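Local coordinates for protein dephospho-CoA kinase (Aquifex aeolicus, PDB 2IF2) that probably catalyses the last step of coenzyme A biosynthesis, the ATP-dependent phosphorylation of the 3'-hydroxyl of dephospho-CoA, at residues E117-Y131 and I161-S175. Residues are numbered along the deposited sequence; the frame is centred on the assembly and turned at random.
Sequences EKGTYKNYDKLIVVY and IEEKVKYADYVIDNS
Tyr167 turns a ring edge, CD2 and CE2, against one face of Tyr121 in an offset edge-to-face pair, the planes 78° apart and the centroids 5.3 Å from each other. Lys122 lays CG over the opposite face and hydrogen-bonds through NZ to Tyr121 OH. Replacing Tyr121 by an alanine would probably leave the Tyr167 edge without the face it rests on and the Lys122 ammonium without its hydroxyl partner. From helix 161-164, Lys164 runs its long aliphatic chain along Val129, CG to CG2 3.8 Å, while its ammonium hydrogen-bonds to Gly8 O and forms a long salt bridge with Glu117. Strands 126-130 and 170-171 run parallel at one margin of the five-stranded P-loop kinase sheet, order 2-3-1-4-5, joined by the hydrogen bond from Val129 N to Tyr170 O (2.9 Å). Branched Val129 splits its methyls: CG2 meets Lys164 and Ile161, CG1 meets Ala168 CB and Val171 CG2. On the other face, Ile128 CG2 meets Ile172 CD1. Tyr131, CG anti to the backbone N (chi1 170°), has Asp173 OD1 at its ring edge and CB against Val171 CG1. With CG between its backbone N and carbonyl carbon (chi1 39°), Asp169 brings its short carboxylate to the strand: OD1 accepts Leu127 N (3.1 Å) almost straight, on its syn side but tilted from the carboxylate plane.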
loop_
_atom_site.group_PDB
_atom_site.type_symbol
_atom_site.label_atom_id
_atom_site.label_comp_id
_atom_site.label_asym_id
_atom_site.label_seq_id
_atom_site.Cartn_x
_atom_site.Cartn_y
_atom_site.Cartn_z
ATOM N N GLU A 117 10.079 -2.099 -3.715
ATOM C CA GLU A 117 10.562 -1.406 -4.901
ATOM C C GLU A 117 10.690 0.096 -4.701
ATOM O O GLU A 117 11.629 0.707 -5.200
ATOM C CB GLU A 117 9.669 -1.705 -6.110
ATOM C CG GLU A 117 8.182 -1.491 -5.895
ATOM C CD GLU A 117 7.486 -2.704 -5.309
ATOM O OE1 GLU A 117 7.653 -2.962 -4.099
ATOM O OE2 GLU A 117 6.776 -3.402 -6.065
ATOM N N LYS A 118 9.754 0.691 -3.972
ATOM C CA LYS A 118 9.794 2.128 -3.705
ATOM C C LYS A 118 10.871 2.420 -2.669
ATOM O O LYS A 118 11.108 3.572 -2.309
ATOM C CB LYS A 118 8.443 2.607 -3.175
ATOM C CG LYS A 118 7.644 3.454 -4.147
ATOM C CD LYS A 118 8.325 4.788 -4.397
ATOM C CE LYS A 118 8.461 5.601 -3.115
ATOM N NZ LYS A 118 9.139 6.908 -3.359
ATOM N N GLY A 119 11.516 1.358 -2.197
ATOM C CA GLY A 119 12.561 1.496 -1.201
ATOM C C GLY A 119 12.114 2.321 -0.011
ATOM O O GLY A 119 12.596 3.439 0.189
ATOM N N THR A 120 11.195 1.772 0.781
ATOM C CA THR A 120 10.671 2.464 1.960
ATOM C C THR A 120 10.681 1.545 3.175
ATOM O O THR A 120 10.560 2.007 4.307
ATOM C CB THR A 120 9.210 2.952 1.737
ATOM O OG1 THR A 120 9.115 3.656 0.490
ATOM C CG2 THR A 120 8.781 3.893 2.858
ATOM N N TYR A 121 10.831 0.245 2.937
ATOM C CA TYR A 121 10.836 -0.726 4.028
ATOM C C TYR A 121 11.899 -0.407 5.082
ATOM O O TYR A 121 11.805 -0.846 6.232
ATOM C CB TYR A 121 11.051 -2.142 3.485
ATOM C CG TYR A 121 12.384 -2.354 2.814
ATOM C CD1 TYR A 121 12.728 -1.639 1.667
ATOM C CD2 TYR A 121 13.302 -3.277 3.319
ATOM C CE1 TYR A 121 13.953 -1.837 1.036
ATOM C CE2 TYR A 121 14.530 -3.484 2.695
ATOM C CZ TYR A 121 14.850 -2.761 1.553
ATOM O OH TYR A 121 16.062 -2.958 0.926
ATOM N N LYS A 122 12.902 0.367 4.683
ATOM C CA LYS A 122 13.979 0.755 5.583
ATOM C C LYS A 122 13.496 1.780 6.609
ATOM O O LYS A 122 14.179 2.063 7.595
ATOM C CB LYS A 122 15.144 1.327 4.766
ATOM C CG LYS A 122 15.878 0.290 3.920
ATOM C CD LYS A 122 16.688 -0.657 4.804
ATOM C CE LYS A 122 17.286 -1.821 4.019
ATOM N NZ LYS A 122 18.103 -1.406 2.842
ATOM N N ASN A 123 12.306 2.320 6.369
ATOM C CA ASN A 123 11.705 3.321 7.247
ATOM C C ASN A 123 10.930 2.669 8.400
ATOM O O ASN A 123 10.466 3.354 9.321
ATOM C CB ASN A 123 10.767 4.233 6.435
ATOM C CG ASN A 123 11.476 4.931 5.266
ATOM O OD1 ASN A 123 10.849 5.653 4.486
ATOM N ND2 ASN A 123 12.783 4.720 5.148
ATOM N N TYR A 124 10.803 1.344 8.341
ATOM C CA TYR A 124 10.086 0.566 9.359
ATOM C C TYR A 124 10.924 -0.603 9.887
ATOM O O TYR A 124 11.597 -1.301 9.121
ATOM C CB TYR A 124 8.776 0.020 8.776
ATOM C CG TYR A 124 7.853 1.093 8.233
ATOM C CD1 TYR A 124 7.343 2.085 9.069
ATOM C CD2 TYR A 124 7.514 1.134 6.878
ATOM C CE1 TYR A 124 6.525 3.092 8.574
ATOM C CE2 TYR A 124 6.694 2.142 6.373
ATOM C CZ TYR A 124 6.208 3.115 7.229
ATOM O OH TYR A 124 5.429 4.131 6.745
ATOM N N ASP A 125 10.861 -0.809 11.201
ATOM C CA ASP A 125 11.592 -1.879 11.878
ATOM C C ASP A 125 11.613 -3.175 11.073
ATOM O O ASP A 125 12.577 -3.475 10.364
ATOM C CB ASP A 125 10.963 -2.137 13.252
ATOM C CG ASP A 125 11.055 -0.931 14.157
ATOM O OD1 ASP A 125 12.187 -0.569 14.524
ATOM O OD2 ASP A 125 10.008 -0.339 14.489
ATOM N N LYS A 126 10.534 -3.935 11.184
ATOM C CA LYS A 126 10.418 -5.193 10.478
ATOM C C LYS A 126 9.444 -5.081 9.304
ATOM O O LYS A 126 8.622 -4.157 9.249
ATOM C CB LYS A 126 9.952 -6.259 11.460
ATOM C CG LYS A 126 10.896 -6.460 12.626
ATOM C CD LYS A 126 12.135 -7.221 12.188
ATOM C CE LYS A 126 12.896 -7.759 13.387
ATOM N NZ LYS A 126 13.995 -8.667 12.978
ATOM N N LEU A 127 9.553 -6.021 8.367
ATOM C CA LEU A 127 8.688 -6.056 7.185
ATOM C C LEU A 127 7.962 -7.390 7.084
ATOM O O LEU A 127 8.514 -8.448 7.392
ATOM C CB LEU A 127 9.497 -5.818 5.904
ATOM C CG LEU A 127 8.771 -5.887 4.557
ATOM C CD1 LEU A 127 7.726 -4.795 4.432
ATOM C CD2 LEU A 127 9.795 -5.745 3.456
ATOM N N ILE A 128 6.713 -7.324 6.653
ATOM C CA ILE A 128 5.894 -8.504 6.519
ATOM C C ILE A 128 5.410 -8.573 5.095
ATOM O O ILE A 128 4.888 -7.595 4.566
ATOM C CB ILE A 128 4.688 -8.428 7.449
ATOM C CG1 ILE A 128 5.164 -8.088 8.858
ATOM C CG2 ILE A 128 3.920 -9.743 7.420
ATOM C CD1 ILE A 128 4.065 -7.995 9.886
ATOM N N VAL A 129 5.592 -9.728 4.472
ATOM C CA VAL A 129 5.168 -9.906 3.099
ATOM C C VAL A 129 4.281 -11.134 2.967
ATOM O O VAL A 129 4.536 -12.167 3.586
ATOM C CB VAL A 129 6.380 -10.040 2.169
ATOM C CG1 VAL A 129 7.267 -11.173 2.646
ATOM C CG2 VAL A 129 5.917 -10.269 0.739
ATOM N N VAL A 130 3.234 -11.000 2.159
ATOM C CA VAL A 130 2.274 -12.070 1.930
ATOM C C VAL A 130 2.509 -12.714 0.563
ATOM O O VAL A 130 2.320 -12.082 -0.472
ATOM C CB VAL A 130 0.822 -11.516 2.040
ATOM C CG1 VAL A 130 0.676 -10.275 1.184
ATOM C CG2 VAL A 130 -0.185 -12.569 1.632
ATOM N N TYR A 131 2.937 -13.973 0.572
ATOM C CA TYR A 131 3.212 -14.702 -0.661
ATOM C C TYR A 131 1.958 -15.302 -1.266
ATOM O O TYR A 131 1.026 -15.674 -0.556
ATOM C CB TYR A 131 4.221 -15.825 -0.406
ATOM C CG TYR A 131 4.387 -16.788 -1.569
ATOM C CD1 TYR A 131 5.066 -16.409 -2.734
ATOM C CD2 TYR A 131 3.856 -18.079 -1.507
ATOM C CE1 TYR A 131 5.213 -17.300 -3.811
ATOM C CE2 TYR A 131 3.993 -18.973 -2.575
ATOM C CZ TYR A 131 4.671 -18.581 -3.721
ATOM O OH TYR A 131 4.808 -19.475 -4.765
ATOM N N ILE A 161 7.067 -11.537 -7.015
ATOM C CA ILE A 161 6.713 -11.857 -5.634
ATOM C C ILE A 161 7.652 -12.918 -5.059
ATOM O O ILE A 161 7.977 -12.902 -3.867
ATOM C CB ILE A 161 5.250 -12.371 -5.535
ATOM C CG1 ILE A 161 4.853 -12.534 -4.067
ATOM C CG2 ILE A 161 5.100 -13.692 -6.278
ATOM C CD1 ILE A 161 4.838 -11.232 -3.285
ATOM N N GLU A 162 8.096 -13.829 -5.919
ATOM C CA GLU A 162 8.988 -14.900 -5.508
ATOM C C GLU A 162 10.358 -14.349 -5.109
ATOM O O GLU A 162 11.186 -15.065 -4.544
ATOM C CB GLU A 162 9.122 -15.913 -6.643
ATOM C CG GLU A 162 7.801 -16.217 -7.344
ATOM C CD GLU A 162 7.569 -17.701 -7.551
ATOM O OE1 GLU A 162 6.605 -18.060 -8.262
ATOM O OE2 GLU A 162 8.346 -18.508 -6.998
ATOM N N GLU A 163 10.588 -13.073 -5.405
ATOM C CA GLU A 163 11.846 -12.419 -5.055
ATOM C C GLU A 163 11.577 -11.496 -3.861
ATOM O O GLU A 163 12.403 -11.390 -2.951
ATOM C CB GLU A 163 12.381 -11.603 -6.247
ATOM C CG GLU A 163 13.871 -11.839 -6.612
ATOM C CD GLU A 163 14.871 -11.140 -5.683
ATOM O OE1 GLU A 163 14.822 -9.896 -5.563
ATOM O OE2 GLU A 163 15.720 -11.837 -5.085
ATOM N N LYS A 164 10.413 -10.844 -3.865
ATOM C CA LYS A 164 10.036 -9.938 -2.784
ATOM C C LYS A 164 10.052 -10.650 -1.443
ATOM O O LYS A 164 10.442 -10.070 -0.432
ATOM C CB LYS A 164 8.643 -9.350 -3.031
ATOM C CG LYS A 164 8.116 -8.508 -1.869
ATOM C CD LYS A 164 6.812 -7.783 -2.201
ATOM C CE LYS A 164 7.037 -6.609 -3.138
ATOM N NZ LYS A 164 5.782 -5.845 -3.377
ATOM N N VAL A 165 9.622 -11.906 -1.439
ATOM C CA VAL A 165 9.589 -12.706 -0.218
ATOM C C VAL A 165 10.923 -12.653 0.515
ATOM O O VAL A 165 10.975 -12.730 1.744
ATOM C CB VAL A 165 9.269 -14.180 -0.524
ATOM C CG1 VAL A 165 10.319 -14.757 -1.455
ATOM C CG2 VAL A 165 9.217 -14.974 0.766
ATOM N N LYS A 166 11.999 -12.526 -0.257
ATOM C CA LYS A 166 13.352 -12.457 0.279
ATOM C C LYS A 166 13.675 -11.062 0.824
ATOM O O LYS A 166 14.844 -10.696 0.939
ATOM C CB LYS A 166 14.365 -12.829 -0.819
ATOM C CG LYS A 166 14.364 -14.309 -1.244
ATOM C CD LYS A 166 15.161 -14.576 -2.551
ATOM C CE LYS A 166 16.636 -14.140 -2.488
ATOM N NZ LYS A 166 17.475 -14.883 -1.503
ATOM N N TYR A 167 12.642 -10.289 1.161
ATOM C CA TYR A 167 12.840 -8.937 1.680
ATOM C C TYR A 167 12.291 -8.733 3.083
ATOM O O TYR A 167 12.643 -7.769 3.765
ATOM C CB TYR A 167 12.196 -7.908 0.748
ATOM C CG TYR A 167 13.150 -7.276 -0.241
ATOM C CD1 TYR A 167 13.440 -7.886 -1.464
ATOM C CD2 TYR A 167 13.766 -6.061 0.052
ATOM C CE1 TYR A 167 14.322 -7.291 -2.371
ATOM C CE2 TYR A 167 14.643 -5.461 -0.840
ATOM C CZ TYR A 167 14.918 -6.075 -2.046
ATOM O OH TYR A 167 15.793 -5.456 -2.912
ATOM N N ALA A 168 11.428 -9.642 3.512
ATOM C CA ALA A 168 10.828 -9.522 4.829
ATOM C C ALA A 168 11.235 -10.630 5.770
ATOM O O ALA A 168 11.603 -11.724 5.343
ATOM C CB ALA A 168 9.313 -9.487 4.708
ATOM N N ASP A 169 11.156 -10.327 7.062
ATOM C CA ASP A 169 11.490 -11.280 8.104
ATOM C C ASP A 169 10.260 -12.094 8.508
ATOM O O ASP A 169 10.312 -12.903 9.430
ATOM C CB ASP A 169 12.097 -10.557 9.323
ATOM C CG ASP A 169 11.422 -9.221 9.627
ATOM O OD1 ASP A 169 11.631 -8.239 8.884
ATOM O OD2 ASP A 169 10.682 -9.156 10.623
ATOM N N TYR A 170 9.153 -11.877 7.805
ATOM C CA TYR A 170 7.928 -12.618 8.073
ATOM C C TYR A 170 7.147 -12.822 6.782
ATOM O O TYR A 170 6.842 -11.864 6.068
ATOM C CB TYR A 170 7.062 -11.874 9.073
ATOM C CG TYR A 170 7.680 -11.731 10.436
ATOM C CD1 TYR A 170 7.871 -10.477 10.996
ATOM C CD2 TYR A 170 8.028 -12.844 11.190
ATOM C CE1 TYR A 170 8.383 -10.324 12.269
ATOM C CE2 TYR A 170 8.549 -12.701 12.473
ATOM C CZ TYR A 170 8.719 -11.431 13.004
ATOM O OH TYR A 170 9.216 -11.241 14.267
ATOM N N VAL A 171 6.822 -14.071 6.482
ATOM C CA VAL A 171 6.082 -14.361 5.269
ATOM C C VAL A 171 4.867 -15.227 5.537
ATOM O O VAL A 171 4.983 -16.436 5.734
ATOM C CB VAL A 171 6.965 -15.069 4.240
ATOM C CG1 VAL A 171 6.197 -15.245 2.937
ATOM C CG2 VAL A 171 8.241 -14.270 4.019
ATOM N N ILE A 172 3.694 -14.608 5.542
ATOM C CA ILE A 172 2.473 -15.357 5.783
ATOM C C ILE A 172 1.850 -15.850 4.487
ATOM O O ILE A 172 0.908 -15.248 3.975
ATOM C CB ILE A 172 1.424 -14.523 6.569
ATOM C CG1 ILE A 172 1.344 -13.110 6.022
ATOM C CG2 ILE A 172 1.789 -14.470 8.033
ATOM C CD1 ILE A 172 0.563 -12.185 6.915
ATOM N N ASP A 173 2.376 -16.950 3.958
ATOM C CA ASP A 173 1.853 -17.523 2.725
ATOM C C ASP A 173 0.324 -17.565 2.701
ATOM O O ASP A 173 -0.303 -18.136 3.593
ATOM C CB ASP A 173 2.399 -18.937 2.539
ATOM C CG ASP A 173 1.547 -19.767 1.607
ATOM O OD1 ASP A 173 1.210 -19.277 0.512
ATOM O OD2 ASP A 173 1.208 -20.909 1.974
ATOM N N ASN A 174 -0.267 -16.966 1.672
ATOM C CA ASN A 174 -1.722 -16.937 1.533
ATOM C C ASN A 174 -2.176 -17.660 0.256
ATOM O O ASN A 174 -2.975 -17.128 -0.525
ATOM C CB ASN A 174 -2.222 -15.482 1.520
ATOM C CG ASN A 174 -3.725 -15.365 1.767
ATOM O OD1 ASN A 174 -4.352 -14.401 1.344
ATOM N ND2 ASN A 174 -4.297 -16.332 2.472
ATOM N N SER A 175 -1.661 -18.870 0.049
ATOM C CA SER A 175 -2.011 -19.679 -1.121
ATOM C C SER A 175 -2.824 -20.894 -0.686
ATOM O O SER A 175 -3.647 -21.405 -1.445
ATOM C CB SER A 175 -0.750 -20.168 -1.830
ATOM O OG SER A 175 -0.082 -21.139 -1.041
#